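Local coordinates for protein transferrin (Manduca sexta, PDB 6WB6) that carries iron in the insect, binding a single ferric ion per molecule together with a carbonate anion, at residues A86-A92 / S267-W273; I94-K98 / L208-A212; Y204-L208 / F220-T226. All coordinates share one frame. Numbering follows the deposited sequence.

Interaction 1 of 3, residues A86-A92 / S267-W273; sequences APFRYEA and SWAARPW. With FE (Fe (III) ion), chain E; NAG (2-acetamido-2-deoxy-beta-D-glucopyranose), chain C.
Strand 90-92 and strand 269-271 run antiparallel, their axes 4.6 Å apart at 147°. Tyr90 and Arg271 form a hydrogen-bonded pair (Arg271 N to Tyr90 O 2.8 Å, Tyr90 N to Arg271 O 3.3 Å). Glu91 and Ala270 form a non-hydrogen-bonded pair, CA-CA 4.1 Å. Between extended Phe88 and Tyr90, Arg89 is helical (phi/psi -54/-47), so Arg89 and Tyr90 both face Arg271, a classic beta bulge. On the Glu91 face the Ala270 methyl fits against the Phe88 ring, CB to CG 3.3 Å. On the other face all-t Arg271 crosses the Tyr90 ring (chi1 p), CB 3.9 Å from its centroid. Its NH1 gives a 2.6 Å hydrogen bond to Tyr90 OH, which binds the ferric ion at 2.2 Å. The all-t Arg89 stacks its guanidinium flat on that of Arg271, centres 3.9 Å apart. The Trp273 ring (chi1 m) lies flat under the backbone of Phe88 and Arg89: Arg89 CA is 3.3 Å from the six-membered ring centroid, and NE1 donates to Ala86 O at 2.8 Å. At the other end Ala92 N donates to Ala269 O (2.8 Å) and Ser267 OG to Ala92 O (2.6 Å). These are the hinge strands of the transferrin family, joining the lobe's two domains behind the metal cleft. The pair lies between helix 121-131, where Val122 touches Tyr90 and Ala92, and strand 72-79, which Trp273 meets through Glu77 and Arg79.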
loop_
_atom_site.group_PDB
_atom_site.type_symbol
_atom_site.label_atom_id
_atom_site.label_comp_id
_atom_site.label_asym_id
_atom_site.label_seq_id
_atom_site.Cartn_x
_atom_site.Cartn_y
_atom_site.Cartn_z
ATOM N N ALA A 86 27.491 9.229 -14.707
ATOM C CA ALA A 86 26.502 10.266 -14.452
ATOM C C ALA A 86 26.258 10.405 -12.952
ATOM O O ALA A 86 26.101 9.395 -12.258
ATOM C CB ALA A 86 25.196 9.939 -15.172
ATOM N N PRO A 87 26.212 11.633 -12.421
ATOM C CA PRO A 87 26.028 11.814 -10.971
ATOM C C PRO A 87 24.675 11.360 -10.460
ATOM O O PRO A 87 24.571 11.022 -9.280
ATOM C CB PRO A 87 26.204 13.328 -10.781
ATOM C CG PRO A 87 25.867 13.892 -12.110
ATOM C CD PRO A 87 26.324 12.923 -13.118
ATOM N N PHE A 88 23.660 11.316 -11.317
ATOM C CA PHE A 88 22.283 11.051 -10.932
ATOM C C PHE A 88 21.696 9.930 -11.778
ATOM O O PHE A 88 22.083 9.720 -12.939
ATOM C CB PHE A 88 21.387 12.307 -11.107
ATOM C CG PHE A 88 21.956 13.552 -10.494
ATOM C CD1 PHE A 88 22.132 13.643 -9.132
ATOM C CD2 PHE A 88 22.297 14.643 -11.284
ATOM C CE1 PHE A 88 22.653 14.792 -8.565
ATOM C CE2 PHE A 88 22.811 15.788 -10.716
ATOM C CZ PHE A 88 23.000 15.862 -9.357
ATOM N N ARG A 89 20.754 9.204 -11.176
ATOM C CA ARG A 89 20.022 8.194 -11.914
ATOM C C ARG A 89 19.389 8.791 -13.165
ATOM O O ARG A 89 19.421 8.190 -14.251
ATOM C CB ARG A 89 18.951 7.576 -11.029
ATOM C CG ARG A 89 18.215 6.429 -11.725
ATOM C CD ARG A 89 17.339 5.784 -10.748
ATOM N NE ARG A 89 16.397 4.833 -11.317
ATOM C CZ ARG A 89 15.701 3.985 -10.576
ATOM N NH1 ARG A 89 15.853 4.014 -9.255
ATOM N NH2 ARG A 89 14.836 3.141 -11.138
ATOM N N TYR A 90 18.741 9.937 -13.031
ATOM C CA TYR A 90 18.147 10.626 -14.211
ATOM C C TYR A 90 17.781 12.052 -13.873
ATOM O O TYR A 90 17.354 12.319 -12.823
ATOM C CB TYR A 90 16.936 9.986 -14.894
ATOM C CG TYR A 90 15.799 9.490 -14.054
ATOM C CD1 TYR A 90 14.902 10.377 -13.506
ATOM C CD2 TYR A 90 15.570 8.140 -13.887
ATOM C CE1 TYR A 90 13.825 9.943 -12.775
ATOM C CE2 TYR A 90 14.496 7.684 -13.167
ATOM C CZ TYR A 90 13.639 8.596 -12.597
ATOM O OH TYR A 90 12.597 8.186 -11.897
ATOM N N GLU A 91 18.028 12.902 -14.827
ATOM C CA GLU A 91 17.702 14.307 -14.727
ATOM C C GLU A 91 16.337 14.563 -15.334
ATOM O O GLU A 91 16.014 14.044 -16.411
ATOM C CB GLU A 91 18.745 15.149 -15.443
ATOM C CG GLU A 91 20.131 14.995 -14.847
ATOM C CD GLU A 91 21.172 15.427 -15.834
ATOM O OE1 GLU A 91 21.436 14.640 -16.768
ATOM O OE2 GLU A 91 21.665 16.570 -15.714
ATOM N N ALA A 92 15.553 15.373 -14.628
ATOM C CA ALA A 92 14.218 15.751 -15.050
ATOM C C ALA A 92 14.340 16.950 -15.963
ATOM O O ALA A 92 15.087 17.882 -15.678
ATOM C CB ALA A 92 13.333 16.092 -13.840
ATOM N N SER A 267 18.213 21.211 -16.229
ATOM C CA SER A 267 17.369 20.298 -15.469
ATOM C C SER A 267 17.128 20.897 -14.099
ATOM O O SER A 267 18.070 21.320 -13.438
ATOM C CB SER A 267 18.026 18.917 -15.344
ATOM O OG SER A 267 17.368 18.110 -14.373
ATOM N N TRP A 268 15.868 20.959 -13.681
ATOM C CA TRP A 268 15.572 21.552 -12.384
ATOM C C TRP A 268 15.752 20.585 -11.218
ATOM O O TRP A 268 15.886 21.032 -10.072
ATOM C CB TRP A 268 14.149 22.135 -12.347
ATOM C CG TRP A 268 13.028 21.353 -12.974
ATOM C CD1 TRP A 268 13.054 20.067 -13.443
ATOM C CD2 TRP A 268 11.696 21.835 -13.207
ATOM N NE1 TRP A 268 11.824 19.726 -13.947
ATOM C CE2 TRP A 268 10.975 20.795 -13.814
ATOM C CE3 TRP A 268 11.048 23.049 -12.957
ATOM C CZ2 TRP A 268 9.641 20.926 -14.171
ATOM C CZ3 TRP A 268 9.732 23.177 -13.309
ATOM C CH2 TRP A 268 9.037 22.118 -13.916
ATOM N N ALA A 269 15.749 19.279 -11.469
ATOM C CA ALA A 269 16.036 18.315 -10.420
ATOM C C ALA A 269 16.382 16.986 -11.055
ATOM O O ALA A 269 16.060 16.732 -12.222
ATOM C CB ALA A 269 14.854 18.157 -9.463
ATOM N N ALA A 270 17.012 16.118 -10.252
ATOM C CA ALA A 270 17.368 14.781 -10.689
ATOM C C ALA A 270 16.930 13.762 -9.647
ATOM O O ALA A 270 16.861 14.054 -8.464
ATOM C CB ALA A 270 18.875 14.653 -10.916
ATOM N N ARG A 271 16.611 12.572 -10.098
ATOM C CA ARG A 271 16.477 11.463 -9.171
ATOM C C ARG A 271 17.865 10.913 -8.860
ATOM O O ARG A 271 18.582 10.501 -9.787
ATOM C CB ARG A 271 15.593 10.390 -9.743
ATOM C CG ARG A 271 15.285 9.300 -8.778
ATOM C CD ARG A 271 14.347 8.366 -9.434
ATOM N NE ARG A 271 13.884 7.333 -8.530
ATOM C CZ ARG A 271 13.077 6.353 -8.906
ATOM N NH1 ARG A 271 12.631 6.291 -10.161
ATOM N NH2 ARG A 271 12.721 5.442 -8.034
ATOM N N PRO A 272 18.303 10.934 -7.606
ATOM C CA PRO A 272 19.628 10.412 -7.293
ATOM C C PRO A 272 19.651 8.904 -7.436
ATOM O O PRO A 272 18.617 8.237 -7.355
ATOM C CB PRO A 272 19.846 10.826 -5.832
ATOM C CG PRO A 272 18.700 11.749 -5.487
ATOM C CD PRO A 272 17.586 11.320 -6.371
ATOM N N TRP A 273 20.848 8.385 -7.686
ATOM C CA TRP A 273 21.068 6.947 -7.685
ATOM C C TRP A 273 20.792 6.359 -6.318
ATOM O O TRP A 273 21.019 6.992 -5.287
ATOM C CB TRP A 273 22.511 6.620 -8.017
ATOM C CG TRP A 273 22.983 6.959 -9.389
ATOM C CD1 TRP A 273 23.907 7.890 -9.709
ATOM C CD2 TRP A 273 22.593 6.329 -10.612
ATOM N NE1 TRP A 273 24.123 7.895 -11.062
ATOM C CE2 TRP A 273 23.327 6.942 -11.643
ATOM C CE3 TRP A 273 21.687 5.316 -10.937
ATOM C CZ2 TRP A 273 23.191 6.574 -12.986
ATOM C CZ3 TRP A 273 21.546 4.948 -12.282
ATOM C CH2 TRP A 273 22.297 5.579 -13.287
HETATM FE FE FE E . 10.823 7.794 -13.103
HETATM C C1 NAG C . 18.774 22.707 -8.560
HETATM C C2 NAG C . 19.443 22.546 -9.913
HETATM C C3 NAG C . 20.143 23.809 -10.428
HETATM C C4 NAG C . 19.340 25.089 -10.172
HETATM C C5 NAG C . 18.633 25.075 -8.818
HETATM C C6 NAG C . 17.574 26.153 -8.784
HETATM C C7 NAG C . 20.105 20.198 -10.232
HETATM C C8 NAG C . 21.288 19.280 -10.197
HETATM N N2 NAG C . 20.378 21.441 -9.839
HETATM O O3 NAG C . 20.321 23.620 -11.840
HETATM O O4 NAG C . 20.177 26.252 -10.094
HETATM O O5 NAG C . 17.945 23.854 -8.558
HETATM O O6 NAG C . 16.705 25.877 -9.876
HETATM O O7 NAG C . 19.003 19.820 -10.608
HETATM O O HOH W 1 22.843 10.614 -7.100
HETATM O O HOH W 2 16.807 6.041 -7.350
#

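Interaction 2 of 3, residues I94-K98 / L208-A212; sequences IVVHK and LRCLA
This is a helix-on-sheet contact, buried and mainly apolar, in which helix 203-213 covers part of strand 90-97. The segment axes lie 9.2 Å apart and run nearly parallel, at -19°. Residues 94-97 are extended and 208-212 are helical, with Ala212 N hydrogen-bonded to Leu208 O at 2.7 Å. The nearest CA pairs are Val95 with Leu208 (7.8 Å) and Val96 with Leu211 (7.4 Å). Val95 (chi1 t) points toward the helix. Its CG1 meets Leu211 CD2 at 3.5 Å and Leu208 CD2 at 3.9 Å, so the valine packs against two leucines on successive turns. Leu211 (chi1 t, chi2 p) points back toward the strand, and its CD2 also comes 3.3 Å from Val95 O. His97 (chi1 m) starts sideways, but its ring reaches the helix edge-on: CE1 is 2.9 Å from Leu211 O and 3.6 Å from Leu211 CD1. No hydrogen bond crosses between the segments. Cys210 takes no part and is tied by a disulfide to Cys114 of strand 112-114. Phe249 of strand 249-252 flanks His97 and Leu211. Such apolar helix-to-sheet layering is characteristic of the alpha/beta domains of the transferrin lobe, here with the Leu208 side chain about 13 Å from the iron.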
loop_
_atom_site.group_PDB
_atom_site.type_symbol
_atom_site.label_atom_id
_atom_site.label_comp_id
_atom_site.label_asym_id
_atom_site.label_seq_id
_atom_site.Cartn_x
_atom_site.Cartn_y
_atom_site.Cartn_z
ATOM N N ILE A 94 12.218 19.607 -18.997
ATOM C CA ILE A 94 11.024 20.177 -19.609
ATOM C C ILE A 94 11.323 20.320 -21.100
ATOM O O ILE A 94 12.316 20.955 -21.473
ATOM C CB ILE A 94 10.683 21.548 -19.011
ATOM C CG1 ILE A 94 10.674 21.525 -17.474
ATOM C CG2 ILE A 94 9.328 22.019 -19.555
ATOM C CD1 ILE A 94 10.547 22.889 -16.872
ATOM N N VAL A 95 10.491 19.732 -21.957
ATOM C CA VAL A 95 10.751 19.716 -23.399
ATOM C C VAL A 95 9.584 20.394 -24.115
ATOM O O VAL A 95 8.421 20.035 -23.905
ATOM C CB VAL A 95 10.988 18.290 -23.929
ATOM C CG1 VAL A 95 11.264 18.309 -25.448
ATOM C CG2 VAL A 95 12.172 17.569 -23.164
ATOM N N VAL A 96 9.908 21.363 -24.975
ATOM C CA VAL A 96 8.939 22.162 -25.714
ATOM C C VAL A 96 9.320 22.177 -27.193
ATOM O O VAL A 96 10.434 21.814 -27.574
ATOM C CB VAL A 96 8.864 23.604 -25.182
ATOM C CG1 VAL A 96 8.338 23.620 -23.785
ATOM C CG2 VAL A 96 10.242 24.260 -25.235
ATOM N N HIS A 97 8.369 22.613 -28.027
ATOM C CA HIS A 97 8.660 22.901 -29.425
ATOM C C HIS A 97 9.509 24.153 -29.486
ATOM O O HIS A 97 9.318 25.070 -28.689
ATOM C CB HIS A 97 7.370 23.105 -30.224
ATOM C CG HIS A 97 6.543 21.866 -30.368
ATOM N ND1 HIS A 97 5.578 21.501 -29.453
ATOM C CD2 HIS A 97 6.532 20.909 -31.326
ATOM C CE1 HIS A 97 5.015 20.368 -29.837
ATOM N NE2 HIS A 97 5.580 19.987 -30.969
ATOM N N LYS A 98 10.459 24.194 -30.425
ATOM C CA LYS A 98 11.409 25.313 -30.463
ATOM C C LYS A 98 10.705 26.658 -30.599
ATOM O O LYS A 98 11.175 27.663 -30.053
ATOM C CB LYS A 98 12.404 25.132 -31.612
ATOM C CG LYS A 98 11.836 25.291 -33.001
ATOM C CD LYS A 98 12.966 25.583 -34.000
ATOM C CE LYS A 98 12.492 25.570 -35.448
ATOM N NZ LYS A 98 13.609 25.867 -36.392
ATOM N N LEU A 208 7.126 12.352 -24.928
ATOM C CA LEU A 208 7.664 13.056 -26.080
ATOM C C LEU A 208 6.803 12.802 -27.315
ATOM O O LEU A 208 6.644 13.694 -28.146
ATOM C CB LEU A 208 9.130 12.655 -26.318
ATOM C CG LEU A 208 10.041 13.041 -25.127
ATOM C CD1 LEU A 208 11.246 12.170 -24.972
ATOM C CD2 LEU A 208 10.456 14.492 -25.270
ATOM N N ARG A 209 6.216 11.614 -27.442
ATOM C CA ARG A 209 5.257 11.387 -28.528
ATOM C C ARG A 209 4.013 12.241 -28.352
ATOM O O ARG A 209 3.448 12.747 -29.329
ATOM C CB ARG A 209 4.868 9.912 -28.597
ATOM C CG ARG A 209 6.028 9.022 -28.988
ATOM C CD ARG A 209 5.575 7.620 -29.266
ATOM N NE ARG A 209 5.168 6.967 -28.035
ATOM C CZ ARG A 209 5.906 6.094 -27.353
ATOM N NH1 ARG A 209 7.112 5.730 -27.783
ATOM N NH2 ARG A 209 5.425 5.574 -26.230
ATOM N N CYS A 210 3.539 12.368 -27.113
ATOM C CA CYS A 210 2.461 13.304 -26.848
ATOM C C CYS A 210 2.840 14.690 -27.348
ATOM O O CYS A 210 2.047 15.367 -28.005
ATOM C CB CYS A 210 2.150 13.313 -25.347
ATOM S SG CYS A 210 1.091 14.647 -24.768
ATOM N N LEU A 211 4.074 15.099 -27.097
ATOM C CA LEU A 211 4.530 16.431 -27.498
ATOM C C LEU A 211 4.738 16.524 -29.015
ATOM O O LEU A 211 4.336 17.511 -29.649
ATOM C CB LEU A 211 5.821 16.759 -26.739
ATOM C CG LEU A 211 6.585 18.054 -27.095
ATOM C CD1 LEU A 211 5.870 19.253 -26.560
ATOM C CD2 LEU A 211 8.009 18.054 -26.574
ATOM N N ALA A 212 5.354 15.513 -29.618
ATOM C CA ALA A 212 5.756 15.619 -31.022
ATOM C C ALA A 212 4.649 15.216 -31.985
ATOM O O ALA A 212 4.628 15.684 -33.127
ATOM C CB ALA A 212 6.990 14.739 -31.277
#

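Interaction 3 of 3, residues Y204-L208 / F220-T226; sequences YEGAL and FTKVIFT. With FE (Fe (III) ion), chain E.
A lysine amine lies over the face of an iron-binding tyrosine. Lys222 (chi1 p, then extended) puts NZ 3.6 Å from the Tyr204 ring centroid, a cation-pi contact, and CE at 3.3 Å. Tyr204 (chi1 m) binds the ferric ion through OH at 2.1 Å and lines the carbonate pocket, one of two tyrosine ligands, as in transferrins generally. Helix 204-208 and strand 220-222 have axes 7.6 Å apart at -132°. Thr221 (chi1 t) donates from OG1 to Tyr204 O at 2.9 Å. After Lys222, the N-cap residue, a helix begins, and Thr226 OG1 donates a hydrogen bond to Lys222 O at 2.9 Å. Phe225 (chi1 m) lies against Tyr204 CB, which is 3.6 Å from its ring centroid. The rings are nearly parallel but slid apart, centroids 5.1 Å. Leu208 CD1 packs on Thr226 CA (3.6 Å), and Leu208 CD2 on Thr221 CG2 (3.9 Å). Helix 121-131 adjoins the tyrosine through Val122, and strand 218-222 lies between strands 90-97 and 112-114, with Tyr90 touching Lys222.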
loop_
_atom_site.group_PDB
_atom_site.type_symbol
_atom_site.label_atom_id
_atom_site.label_comp_id
_atom_site.label_asym_id
_atom_site.label_seq_id
_atom_site.Cartn_x
_atom_site.Cartn_y
_atom_site.Cartn_z
ATOM N N TYR A 204 8.130 7.919 -20.186
ATOM C CA TYR A 204 9.238 8.801 -20.624
ATOM C C TYR A 204 9.219 9.048 -22.126
ATOM O O TYR A 204 9.431 10.133 -22.500
ATOM C CB TYR A 204 10.602 8.255 -20.224
ATOM C CG TYR A 204 10.808 7.949 -18.764
ATOM C CD1 TYR A 204 10.972 8.951 -17.830
ATOM C CD2 TYR A 204 10.912 6.648 -18.353
ATOM C CE1 TYR A 204 11.195 8.678 -16.501
ATOM C CE2 TYR A 204 11.163 6.347 -17.046
ATOM C CZ TYR A 204 11.270 7.359 -16.125
ATOM O OH TYR A 204 11.588 7.017 -14.900
ATOM N N GLU A 205 8.994 8.023 -22.911
ATOM C CA GLU A 205 8.979 8.183 -24.357
ATOM C C GLU A 205 7.628 8.664 -24.855
ATOM O O GLU A 205 7.571 9.522 -25.725
ATOM C CB GLU A 205 9.321 6.866 -25.048
ATOM C CG GLU A 205 9.749 7.050 -26.479
ATOM C CD GLU A 205 10.237 5.759 -27.094
ATOM O OE1 GLU A 205 10.541 4.810 -26.328
ATOM O OE2 GLU A 205 10.317 5.703 -28.340
ATOM N N GLY A 206 6.536 8.120 -24.303
ATOM C CA GLY A 206 5.212 8.541 -24.713
ATOM C C GLY A 206 4.951 10.012 -24.467
ATOM O O GLY A 206 4.216 10.652 -25.217
ATOM N N ALA A 207 5.553 10.579 -23.430
ATOM C CA ALA A 207 5.401 12.011 -23.228
ATOM C C ALA A 207 5.990 12.791 -24.392
ATOM O O ALA A 207 5.436 13.807 -24.800
ATOM C CB ALA A 207 6.063 12.434 -21.926
ATOM N N LEU A 208 7.126 12.352 -24.928
ATOM C CA LEU A 208 7.664 13.056 -26.080
ATOM C C LEU A 208 6.803 12.802 -27.315
ATOM O O LEU A 208 6.644 13.694 -28.146
ATOM C CB LEU A 208 9.130 12.655 -26.318
ATOM C CG LEU A 208 10.041 13.041 -25.127
ATOM C CD1 LEU A 208 11.246 12.170 -24.972
ATOM C CD2 LEU A 208 10.456 14.492 -25.270
ATOM N N PHE A 220 7.176 16.675 -19.723
ATOM C CA PHE A 220 8.027 16.470 -18.561
ATOM C C PHE A 220 8.582 15.047 -18.622
ATOM O O PHE A 220 7.831 14.076 -18.503
ATOM C CB PHE A 220 7.237 16.717 -17.275
ATOM C CG PHE A 220 6.649 18.110 -17.194
ATOM C CD1 PHE A 220 7.443 19.187 -16.867
ATOM C CD2 PHE A 220 5.316 18.338 -17.467
ATOM C CE1 PHE A 220 6.910 20.464 -16.788
ATOM C CE2 PHE A 220 4.779 19.628 -17.393
ATOM C CZ PHE A 220 5.584 20.684 -17.061
ATOM N N THR A 221 9.889 14.922 -18.812
ATOM C CA THR A 221 10.469 13.608 -18.936
ATOM C C THR A 221 11.923 13.677 -18.455
ATOM O O THR A 221 12.291 14.551 -17.656
ATOM C CB THR A 221 10.264 13.133 -20.381
ATOM O OG1 THR A 221 10.779 11.826 -20.533
ATOM C CG2 THR A 221 10.925 14.112 -21.388
ATOM N N LYS A 222 12.745 12.732 -18.894
ATOM C CA LYS A 222 14.143 12.701 -18.483
ATOM C C LYS A 222 15.034 12.672 -19.715
ATOM O O LYS A 222 14.603 12.357 -20.822
ATOM C CB LYS A 222 14.473 11.520 -17.561
ATOM C CG LYS A 222 14.359 10.144 -18.163
ATOM C CD LYS A 222 14.829 9.069 -17.192
ATOM C CE LYS A 222 14.372 7.698 -17.641
ATOM N NZ LYS A 222 14.436 6.663 -16.548
ATOM N N VAL A 223 16.306 12.986 -19.481
ATOM C CA VAL A 223 17.226 13.297 -20.566
ATOM C C VAL A 223 17.410 12.095 -21.464
ATOM O O VAL A 223 17.402 12.202 -22.692
ATOM C CB VAL A 223 18.574 13.755 -19.989
ATOM C CG1 VAL A 223 19.647 13.798 -21.083
ATOM C CG2 VAL A 223 18.385 15.070 -19.327
ATOM N N ILE A 224 17.615 10.931 -20.857
ATOM C CA ILE A 224 18.067 9.788 -21.624
ATOM C C ILE A 224 17.012 9.397 -22.641
ATOM O O ILE A 224 17.339 9.068 -23.790
ATOM C CB ILE A 224 18.448 8.631 -20.682
ATOM C CG1 ILE A 224 19.041 7.485 -21.475
ATOM C CG2 ILE A 224 17.251 8.146 -19.865
ATOM C CD1 ILE A 224 19.767 6.446 -20.604
ATOM N N PHE A 225 15.727 9.456 -22.253
ATOM C CA PHE A 225 14.675 9.201 -23.230
ATOM C C PHE A 225 14.517 10.362 -24.187
ATOM O O PHE A 225 14.050 10.164 -25.313
ATOM C CB PHE A 225 13.337 8.907 -22.552
ATOM C CG PHE A 225 13.162 7.464 -22.191
ATOM C CD1 PHE A 225 13.637 6.990 -21.002
ATOM C CD2 PHE A 225 12.549 6.580 -23.058
ATOM C CE1 PHE A 225 13.514 5.685 -20.671
ATOM C CE2 PHE A 225 12.414 5.249 -22.717
ATOM C CZ PHE A 225 12.906 4.808 -21.525
ATOM N N THR A 226 14.896 11.571 -23.778
ATOM C CA THR A 226 14.830 12.688 -24.718
ATOM C C THR A 226 15.922 12.550 -25.776
ATOM O O THR A 226 15.669 12.688 -26.978
ATOM C CB THR A 226 14.958 14.012 -23.979
ATOM O OG1 THR A 226 13.918 14.127 -22.993
ATOM C CG2 THR A 226 14.869 15.183 -24.942
HETATM FE FE FE E . 10.823 7.794 -13.103
#

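All three contacts use one mixed sheet, in which strand 90-97 pairs with both 269-271 and 218-222. Interactions 1 and 3 are partly buried and meet at the metal: each gives one tyrosine to the same iron, with Tyr90 OH and Tyr204 OH 3.4 Å apart. Their chemistry is polar and aromatic, with arginine and lysine beside the tyrosine rings. Interaction 2 is more buried and largely apolar. It shares strand 90-97 with interaction 1, touching it where Ile94 CD1 meets Trp268 CH2 (3.4 Å). It shares helix 203-213, and Leu208 itself, with interaction 3. The strand and the helix therefore each run from iron ligand to apolar packing.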